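PDB 6EU6: ammonium transporter from Kuenenia stuttgartiensis, which probably senses ammonium at the membrane, an Amt-family trimer put to use in signalling through a histidine kinase. Local coordinates for residues F58-F67 and F96-A104; I173-M184 and F368-F379. All coordinates share one frame; numbering follows the deposited sequence.

Two ways of joining transmembrane helices are set side by side in this Amt protein. Contact 1 is a steep crossing bridged by phenylalanine rings near the trimer interface; contact 2 is a close pairing, its segments running in the same general direction at 31°, of helices 167-185 and 353-385. Their centres lie about 21 Å apart and their nearest atoms about 8 Å, so they do not touch directly. Helices link them: 121-144 packs on both, 93-114 runs on to meet Phe177 and Ala181, and 167-185 reaches back to Met66 and Phe103. A MES buffer molecule, probably from the crystallisation liquor, lies about 3 Å from the Gln100 side chain, and a maltoside detergent about 4 Å from that of Ile183.

Contact 1. Residues F58-F67 and F96-A104; sequences FFSVGFGFMF and FFFFQMVFA
Phe63 and Phe97 both turn CG away from their own backbone N and in beside the carbonyl carbon (chi1 -168° for Phe97), and this swing carries the two rings into the gap between the helices. There they meet at a slant, neither stacked nor edge-to-face, with planes 40° apart and centroids separated by 4.2 Å. Packing is tight where Phe97 CE2 presses over one face of Phe63, 3.2 Å from CG. Phe96 comes to the edge of the same Phe63 ring, and then points its own edge at the face of Phe67 in a T-shaped pair with centroids 5.1 Å apart.

The axes of the two segments cross at 100° and stay 10.7 Å apart at their closest, and the rings span that distance. Gln100 fits as a knob into the hole formed by Phe58, Phe63, Met66 and Phe67; its OE1 lies near the plane of the Phe67 ring, 3.4 Å from CZ, while NE2 makes a weak hydrogen bond to the buffer molecule MES. In the Amt fold these are the second and third transmembrane helices, and segment 96-104 also carries Phe103, whose ring stacks on Phe223, consistent with the paired phenylalanines that gate the pore in Amt relatives.

At the other end, Ala104 CB sits over one face of Phe58, 3.8 Å from the ring centroid, a CH-pi contact. The opposite face is covered by Phe63 N, which reaches back to Phe58 O through the widened pi-type turn of helix 40-67. Met101 lies alongside Phe58, its CB near CD2 of the ring, and its bent end sets CE 3.8 Å from Phe59 CB. Beyond this edge Phe59, Phe97 and Met101 pack against Met244, Leu240 and Asn243 of a neighbouring subunit.

Contact 2. Residues I173-M184 and F368-F379; sequences IGGWFAMAAAIM and FSWSFGLGMLFF
The segments run in roughly the same direction, 31° apart, with axes only 7.6 Å from one another, and the CA atoms of Trp176 and Phe372 come within 4.9 Å. What permits so close an approach is plain at the middle: Ala180 CB rests 3.5 Å from Met376 N, against the backbone beside Gly375, which has no side chain to hold the helices apart. Phe177 lies as a knob among Ser371, Gly375, Phe378 and Phe379, its CD1 against Gly375 CA. In the reverse sense Phe372 enters a hole lined by Trp176, Met179, Ala180 and Ile183, and the sulfur of Met179 stands obliquely to its ring in a Met-aromatic contact.

This mutual knobs-into-holes packing fastens the fifth transmembrane helix of the Amt fold to the long eleventh. One hydrogen bond joins residues 173-184 to 368-379. Ser371 OG donates to Ile173 O at 2.7 Å, approaching at a C=O angle of 138° and tilted slightly from the carbonyl plane. That oxygen also keeps its helical bond from Phe177 N, so two donors grip it within the buried interface.

Aromatic groups close the two ends. Phe368 directs its edge at the indole face of Trp176, the planes 73° apart, with CD1 3.6 Å from Trp176 CD2; Phe368 CB leans over the five-membered ring as well. At the far end one face of Phe379 spreads over the backbone of Ala181, whose CB reaches Phe379 CE2 at 3.4 Å. Met184, its chain folded at both outer torsions, brings SD to within 3.6 Å of Met376 CE. Ile183 sets CD1 at the edge of Phe372 and also touches the bound nonyl maltoside, in a detergent pocket that includes Ile316.

Contact 1. Residues F58-F67 and F96-A104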
# COMPACT_ATOMS: atom_id res chain seq x y z
N PHE A 58 -10.37 1.18 -22.19
CA PHE A 58 -10.44 2.59 -21.94
C PHE A 58 -9.36 3.31 -22.74
O PHE A 58 -9.62 4.41 -23.26
CB PHE A 58 -10.29 2.95 -20.46
CG PHE A 58 -10.68 4.38 -20.13
CD1 PHE A 58 -11.98 4.77 -20.15
CD2 PHE A 58 -9.75 5.30 -19.83
CE1 PHE A 58 -12.34 6.07 -19.85
CE2 PHE A 58 -10.09 6.62 -19.54
CZ PHE A 58 -11.40 6.99 -19.51
N PHE A 59 -8.17 2.70 -22.85
CA PHE A 59 -7.13 3.23 -23.72
C PHE A 59 -7.66 3.33 -25.17
O PHE A 59 -7.46 4.36 -25.84
CB PHE A 59 -5.88 2.39 -23.67
CG PHE A 59 -4.83 2.76 -24.69
CD1 PHE A 59 -3.95 3.80 -24.47
CD2 PHE A 59 -4.68 2.02 -25.83
CE1 PHE A 59 -3.00 4.15 -25.42
CE2 PHE A 59 -3.74 2.36 -26.79
CZ PHE A 59 -2.92 3.43 -26.59
N SER A 60 -8.34 2.31 -25.64
CA SER A 60 -8.65 2.25 -27.08
C SER A 60 -9.81 3.19 -27.42
O SER A 60 -9.71 4.01 -28.36
CB SER A 60 -9.06 0.83 -27.47
OG SER A 60 -7.99 -0.03 -27.19
N VAL A 61 -10.92 3.02 -26.73
CA VAL A 61 -12.11 3.84 -27.04
C VAL A 61 -12.70 4.67 -25.94
O VAL A 61 -13.21 5.81 -26.19
CB VAL A 61 -13.21 3.00 -27.70
CG1 VAL A 61 -12.64 2.24 -28.86
CG2 VAL A 61 -13.82 2.05 -26.75
N GLY A 62 -12.62 4.18 -24.71
CA GLY A 62 -13.33 4.88 -23.63
C GLY A 62 -12.92 6.32 -23.42
O GLY A 62 -13.76 7.21 -23.29
N PHE A 63 -11.61 6.57 -23.34
CA PHE A 63 -11.15 7.89 -23.10
C PHE A 63 -11.67 8.83 -24.22
O PHE A 63 -12.04 9.98 -23.95
CB PHE A 63 -9.64 7.96 -23.00
CG PHE A 63 -9.12 9.33 -22.65
CD1 PHE A 63 -8.97 9.73 -21.30
CD2 PHE A 63 -8.77 10.26 -23.65
CE1 PHE A 63 -8.51 10.97 -20.97
CE2 PHE A 63 -8.36 11.53 -23.32
CZ PHE A 63 -8.20 11.90 -21.98
N GLY A 64 -11.66 8.37 -25.47
CA GLY A 64 -12.07 9.24 -26.56
C GLY A 64 -13.55 9.59 -26.49
O GLY A 64 -13.91 10.75 -26.54
N PHE A 65 -14.37 8.59 -26.26
CA PHE A 65 -15.80 8.81 -26.10
C PHE A 65 -16.09 9.78 -24.97
O PHE A 65 -17.03 10.58 -25.06
CB PHE A 65 -16.55 7.53 -25.81
CG PHE A 65 -16.76 6.62 -26.99
CD1 PHE A 65 -16.62 7.05 -28.31
CD2 PHE A 65 -17.16 5.32 -26.78
CE1 PHE A 65 -16.83 6.18 -29.39
CE2 PHE A 65 -17.44 4.46 -27.85
CZ PHE A 65 -17.26 4.89 -29.18
N MET A 66 -15.30 9.70 -23.90
CA MET A 66 -15.57 10.46 -22.69
C MET A 66 -15.05 11.92 -22.79
O MET A 66 -15.72 12.86 -22.38
CB MET A 66 -14.86 9.78 -21.50
CG MET A 66 -15.22 10.42 -20.15
SD MET A 66 -15.02 9.14 -18.85
CE MET A 66 -15.34 10.12 -17.35
N PHE A 67 -13.85 12.08 -23.29
CA PHE A 67 -13.16 13.36 -23.23
C PHE A 67 -12.78 13.98 -24.60
O PHE A 67 -12.30 15.13 -24.62
CB PHE A 67 -11.88 13.23 -22.38
CG PHE A 67 -12.17 13.03 -20.92
CD1 PHE A 67 -12.74 14.06 -20.13
CD2 PHE A 67 -11.93 11.82 -20.33
CE1 PHE A 67 -13.06 13.81 -18.79
CE2 PHE A 67 -12.17 11.60 -18.99
CZ PHE A 67 -12.77 12.58 -18.23
N PHE A 96 -3.29 12.99 -16.74
CA PHE A 96 -4.74 13.07 -16.77
C PHE A 96 -5.30 11.78 -17.34
O PHE A 96 -6.27 11.23 -16.84
CB PHE A 96 -5.18 14.22 -17.64
CG PHE A 96 -6.65 14.38 -17.69
CD1 PHE A 96 -7.33 15.06 -16.68
CD2 PHE A 96 -7.37 13.85 -18.73
CE1 PHE A 96 -8.72 15.23 -16.77
CE2 PHE A 96 -8.76 13.99 -18.82
CZ PHE A 96 -9.43 14.70 -17.85
N PHE A 97 -4.72 11.32 -18.45
CA PHE A 97 -5.20 10.13 -19.11
C PHE A 97 -5.16 8.89 -18.16
O PHE A 97 -6.14 8.14 -18.07
CB PHE A 97 -4.36 9.85 -20.33
CG PHE A 97 -4.93 8.84 -21.24
CD1 PHE A 97 -4.66 7.51 -21.07
CD2 PHE A 97 -5.66 9.23 -22.34
CE1 PHE A 97 -5.18 6.55 -21.92
CE2 PHE A 97 -6.13 8.28 -23.23
CZ PHE A 97 -5.92 6.93 -22.99
N PHE A 98 -4.06 8.74 -17.42
CA PHE A 98 -3.93 7.58 -16.59
C PHE A 98 -4.86 7.67 -15.39
O PHE A 98 -5.44 6.65 -14.98
CB PHE A 98 -2.48 7.38 -16.14
CG PHE A 98 -2.28 6.11 -15.34
CD1 PHE A 98 -2.68 4.87 -15.84
CD2 PHE A 98 -1.82 6.16 -14.05
CE1 PHE A 98 -2.60 3.71 -15.09
CE2 PHE A 98 -1.71 5.00 -13.29
CZ PHE A 98 -2.09 3.77 -13.81
N PHE A 99 -4.94 8.86 -14.81
CA PHE A 99 -5.91 9.17 -13.76
C PHE A 99 -7.33 8.79 -14.14
O PHE A 99 -8.02 8.05 -13.42
CB PHE A 99 -5.78 10.62 -13.36
CG PHE A 99 -6.57 10.99 -12.11
CD1 PHE A 99 -6.12 10.69 -10.85
CD2 PHE A 99 -7.76 11.65 -12.21
CE1 PHE A 99 -6.86 11.06 -9.68
CE2 PHE A 99 -8.49 12.05 -11.08
CZ PHE A 99 -8.04 11.72 -9.80
N GLN A 100 -7.73 9.15 -15.34
CA GLN A 100 -9.07 8.83 -15.75
C GLN A 100 -9.16 7.34 -16.08
O GLN A 100 -10.20 6.78 -15.92
CB GLN A 100 -9.49 9.68 -16.96
CG GLN A 100 -9.55 11.19 -16.70
CD GLN A 100 -10.62 11.54 -15.66
OE1 GLN A 100 -11.59 10.84 -15.51
NE2 GLN A 100 -10.39 12.60 -14.90
N MET A 101 -8.07 6.68 -16.54
CA MET A 101 -8.13 5.25 -16.75
C MET A 101 -8.42 4.49 -15.46
O MET A 101 -9.22 3.56 -15.44
CB MET A 101 -6.81 4.72 -17.38
CG MET A 101 -6.79 3.24 -17.65
SD MET A 101 -5.20 2.74 -18.40
CE MET A 101 -5.56 3.38 -20.02
N VAL A 102 -7.73 4.86 -14.38
CA VAL A 102 -7.97 4.13 -13.15
C VAL A 102 -9.38 4.46 -12.57
O VAL A 102 -9.97 3.64 -11.89
CB VAL A 102 -6.83 4.30 -12.11
CG1 VAL A 102 -5.53 3.73 -12.69
CG2 VAL A 102 -6.61 5.73 -11.69
N PHE A 103 -9.90 5.67 -12.80
CA PHE A 103 -11.35 5.91 -12.56
C PHE A 103 -12.26 4.91 -13.29
O PHE A 103 -13.16 4.32 -12.72
CB PHE A 103 -11.70 7.38 -12.90
CG PHE A 103 -11.48 8.34 -11.77
CD1 PHE A 103 -10.39 8.20 -10.93
CD2 PHE A 103 -12.31 9.41 -11.59
CE1 PHE A 103 -10.18 9.07 -9.89
CE2 PHE A 103 -12.13 10.25 -10.51
CZ PHE A 103 -11.05 10.11 -9.68
N ALA A 104 -11.98 4.68 -14.57
CA ALA A 104 -12.77 3.76 -15.35
C ALA A 104 -12.64 2.34 -14.77
O ALA A 104 -13.64 1.63 -14.70
CB ALA A 104 -12.38 3.74 -16.84

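Contact 2. Residues I173-M184 and F368-F379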
# COMPACT_ATOMS: atom_id res chain seq x y z
N ILE A 173 -22.93 4.89 -11.46
CA ILE A 173 -22.92 4.24 -12.77
C ILE A 173 -22.50 2.78 -12.68
O ILE A 173 -23.16 1.90 -13.23
CB ILE A 173 -21.98 5.02 -13.72
CG1 ILE A 173 -22.68 6.34 -14.12
CG2 ILE A 173 -21.62 4.19 -14.96
CD1 ILE A 173 -23.79 6.21 -15.19
N GLY A 174 -21.37 2.52 -12.03
CA GLY A 174 -20.96 1.15 -11.82
C GLY A 174 -21.93 0.33 -10.98
O GLY A 174 -22.14 -0.84 -11.27
N GLY A 175 -22.54 0.96 -9.96
CA GLY A 175 -23.42 0.27 -9.04
C GLY A 175 -24.76 -0.15 -9.74
O GLY A 175 -25.24 -1.24 -9.49
N TRP A 176 -25.32 0.71 -10.60
CA TRP A 176 -26.56 0.38 -11.34
C TRP A 176 -26.32 -0.68 -12.42
O TRP A 176 -27.17 -1.57 -12.65
CB TRP A 176 -27.20 1.66 -11.95
CG TRP A 176 -27.54 2.72 -10.95
CD1 TRP A 176 -27.37 4.06 -11.10
CD2 TRP A 176 -28.06 2.54 -9.62
NE1 TRP A 176 -27.75 4.72 -9.98
CE2 TRP A 176 -28.22 3.84 -9.07
CE3 TRP A 176 -28.50 1.45 -8.88
CZ2 TRP A 176 -28.69 4.05 -7.80
CZ3 TRP A 176 -29.00 1.67 -7.62
CH2 TRP A 176 -29.07 2.95 -7.09
N PHE A 177 -25.15 -0.66 -13.04
CA PHE A 177 -24.75 -1.74 -13.92
C PHE A 177 -24.64 -3.05 -13.17
O PHE A 177 -25.17 -4.08 -13.62
CB PHE A 177 -23.43 -1.39 -14.59
CG PHE A 177 -23.04 -2.33 -15.70
CD1 PHE A 177 -23.82 -2.46 -16.85
CD2 PHE A 177 -21.90 -3.14 -15.58
CE1 PHE A 177 -23.46 -3.36 -17.87
CE2 PHE A 177 -21.53 -4.00 -16.60
CZ PHE A 177 -22.33 -4.13 -17.74
N ALA A 178 -24.01 -3.02 -12.00
CA ALA A 178 -23.92 -4.16 -11.16
C ALA A 178 -25.36 -4.60 -10.80
O ALA A 178 -25.63 -5.78 -10.69
CB ALA A 178 -23.16 -3.83 -9.87
N MET A 179 -26.25 -3.65 -10.50
CA MET A 179 -27.58 -4.05 -10.06
C MET A 179 -28.34 -4.82 -11.18
O MET A 179 -28.99 -5.84 -10.89
CB MET A 179 -28.42 -2.85 -9.66
CG MET A 179 -29.81 -3.25 -9.25
SD MET A 179 -30.66 -1.81 -8.57
CE MET A 179 -31.48 -1.20 -9.97
N ALA A 180 -28.25 -4.33 -12.41
CA ALA A 180 -28.79 -5.09 -13.52
C ALA A 180 -28.19 -6.45 -13.64
O ALA A 180 -28.87 -7.46 -13.92
CB ALA A 180 -28.59 -4.32 -14.83
N ALA A 181 -26.87 -6.51 -13.53
CA ALA A 181 -26.22 -7.81 -13.62
C ALA A 181 -26.69 -8.78 -12.48
O ALA A 181 -26.98 -9.97 -12.74
CB ALA A 181 -24.70 -7.63 -13.62
N ALA A 182 -26.83 -8.29 -11.24
CA ALA A 182 -27.24 -9.13 -10.17
C ALA A 182 -28.68 -9.68 -10.41
O ALA A 182 -29.03 -10.81 -10.02
CB ALA A 182 -27.21 -8.39 -8.84
N ILE A 183 -29.50 -8.85 -10.99
CA ILE A 183 -30.88 -9.22 -11.30
C ILE A 183 -30.93 -10.29 -12.37
O ILE A 183 -31.57 -11.29 -12.21
CB ILE A 183 -31.72 -8.00 -11.78
CG1 ILE A 183 -32.10 -7.18 -10.56
CG2 ILE A 183 -33.07 -8.44 -12.39
CD1 ILE A 183 -32.68 -5.81 -10.91
N MET A 184 -30.24 -10.09 -13.46
CA MET A 184 -30.24 -11.02 -14.55
C MET A 184 -29.54 -12.31 -14.18
O MET A 184 -29.92 -13.36 -14.69
CB MET A 184 -29.62 -10.33 -15.76
CG MET A 184 -30.47 -9.16 -16.27
SD MET A 184 -32.13 -9.81 -16.75
CE MET A 184 -31.58 -10.95 -17.97
N PHE A 368 -29.09 6.45 -13.60
CA PHE A 368 -29.83 5.22 -13.38
C PHE A 368 -30.40 4.72 -14.66
O PHE A 368 -30.25 3.56 -14.99
CB PHE A 368 -30.92 5.40 -12.28
CG PHE A 368 -31.68 4.17 -12.00
CD1 PHE A 368 -31.24 3.26 -11.07
CD2 PHE A 368 -32.83 3.86 -12.74
CE1 PHE A 368 -31.90 2.07 -10.83
CE2 PHE A 368 -33.51 2.67 -12.49
CZ PHE A 368 -33.06 1.78 -11.54
N SER A 369 -31.12 5.57 -15.38
CA SER A 369 -31.83 5.07 -16.57
C SER A 369 -30.87 4.54 -17.60
O SER A 369 -31.15 3.52 -18.27
CB SER A 369 -32.69 6.19 -17.21
OG SER A 369 -33.62 6.71 -16.25
N TRP A 370 -29.78 5.28 -17.81
CA TRP A 370 -28.77 4.86 -18.76
C TRP A 370 -28.06 3.54 -18.36
O TRP A 370 -28.00 2.60 -19.14
CB TRP A 370 -27.77 6.01 -18.88
CG TRP A 370 -26.54 5.79 -19.81
CD1 TRP A 370 -25.19 5.69 -19.41
CD2 TRP A 370 -26.52 5.76 -21.23
NE1 TRP A 370 -24.38 5.56 -20.52
CE2 TRP A 370 -25.17 5.57 -21.65
CE3 TRP A 370 -27.52 5.79 -22.21
CZ2 TRP A 370 -24.80 5.51 -23.00
CZ3 TRP A 370 -27.14 5.73 -23.56
CH2 TRP A 370 -25.80 5.58 -23.94
N SER A 371 -27.49 3.48 -17.13
CA SER A 371 -26.68 2.37 -16.72
C SER A 371 -27.50 1.15 -16.32
O SER A 371 -27.23 0.05 -16.80
CB SER A 371 -25.63 2.81 -15.61
OG SER A 371 -24.88 1.67 -15.24
N PHE A 372 -28.55 1.31 -15.53
CA PHE A 372 -29.43 0.16 -15.28
C PHE A 372 -30.12 -0.27 -16.59
O PHE A 372 -30.19 -1.43 -16.89
CB PHE A 372 -30.44 0.52 -14.23
CG PHE A 372 -31.27 -0.62 -13.83
CD1 PHE A 372 -30.76 -1.62 -13.00
CD2 PHE A 372 -32.60 -0.71 -14.28
CE1 PHE A 372 -31.51 -2.73 -12.68
CE2 PHE A 372 -33.36 -1.81 -13.94
CZ PHE A 372 -32.83 -2.81 -13.12
N GLY A 373 -30.68 0.65 -17.36
CA GLY A 373 -31.40 0.24 -18.56
C GLY A 373 -30.54 -0.41 -19.64
O GLY A 373 -30.87 -1.48 -20.17
N LEU A 374 -29.42 0.19 -19.97
CA LEU A 374 -28.49 -0.50 -20.88
C LEU A 374 -27.89 -1.79 -20.31
O LEU A 374 -27.58 -2.73 -21.05
CB LEU A 374 -27.36 0.38 -21.30
CG LEU A 374 -27.65 1.35 -22.43
CD1 LEU A 374 -26.41 2.21 -22.74
CD2 LEU A 374 -28.06 0.56 -23.69
N GLY A 375 -27.72 -1.83 -19.01
CA GLY A 375 -27.21 -3.02 -18.39
C GLY A 375 -28.21 -4.12 -18.47
O GLY A 375 -27.83 -5.29 -18.81
N MET A 376 -29.49 -3.80 -18.19
CA MET A 376 -30.56 -4.82 -18.42
C MET A 376 -30.57 -5.35 -19.87
O MET A 376 -30.58 -6.58 -20.09
CB MET A 376 -31.95 -4.32 -18.03
CG MET A 376 -32.16 -4.17 -16.53
SD MET A 376 -32.01 -5.70 -15.53
CE MET A 376 -33.48 -6.53 -16.14
N LEU A 377 -30.51 -4.46 -20.85
CA LEU A 377 -30.48 -4.86 -22.24
C LEU A 377 -29.26 -5.70 -22.56
O LEU A 377 -29.32 -6.72 -23.26
CB LEU A 377 -30.56 -3.60 -23.13
CG LEU A 377 -31.99 -3.02 -23.08
CD1 LEU A 377 -32.18 -1.64 -23.72
CD2 LEU A 377 -32.94 -4.01 -23.73
N PHE A 378 -28.14 -5.29 -22.01
CA PHE A 378 -26.88 -5.99 -22.30
C PHE A 378 -26.92 -7.38 -21.77
O PHE A 378 -26.62 -8.32 -22.52
CB PHE A 378 -25.67 -5.23 -21.76
CG PHE A 378 -24.39 -5.97 -21.93
CD1 PHE A 378 -23.71 -5.93 -23.13
CD2 PHE A 378 -23.91 -6.76 -20.90
CE1 PHE A 378 -22.55 -6.70 -23.33
CE2 PHE A 378 -22.72 -7.46 -21.06
CZ PHE A 378 -22.05 -7.45 -22.30
N PHE A 379 -27.35 -7.55 -20.51
CA PHE A 379 -27.40 -8.90 -19.97
C PHE A 379 -28.56 -9.75 -20.53
O PHE A 379 -28.42 -10.96 -20.55
CB PHE A 379 -27.38 -8.94 -18.45
CG PHE A 379 -26.03 -8.53 -17.91
CD1 PHE A 379 -24.95 -9.42 -18.00
CD2 PHE A 379 -25.83 -7.30 -17.36
CE1 PHE A 379 -23.67 -9.05 -17.59
CE2 PHE A 379 -24.55 -6.92 -16.93
CZ PHE A 379 -23.48 -7.81 -17.02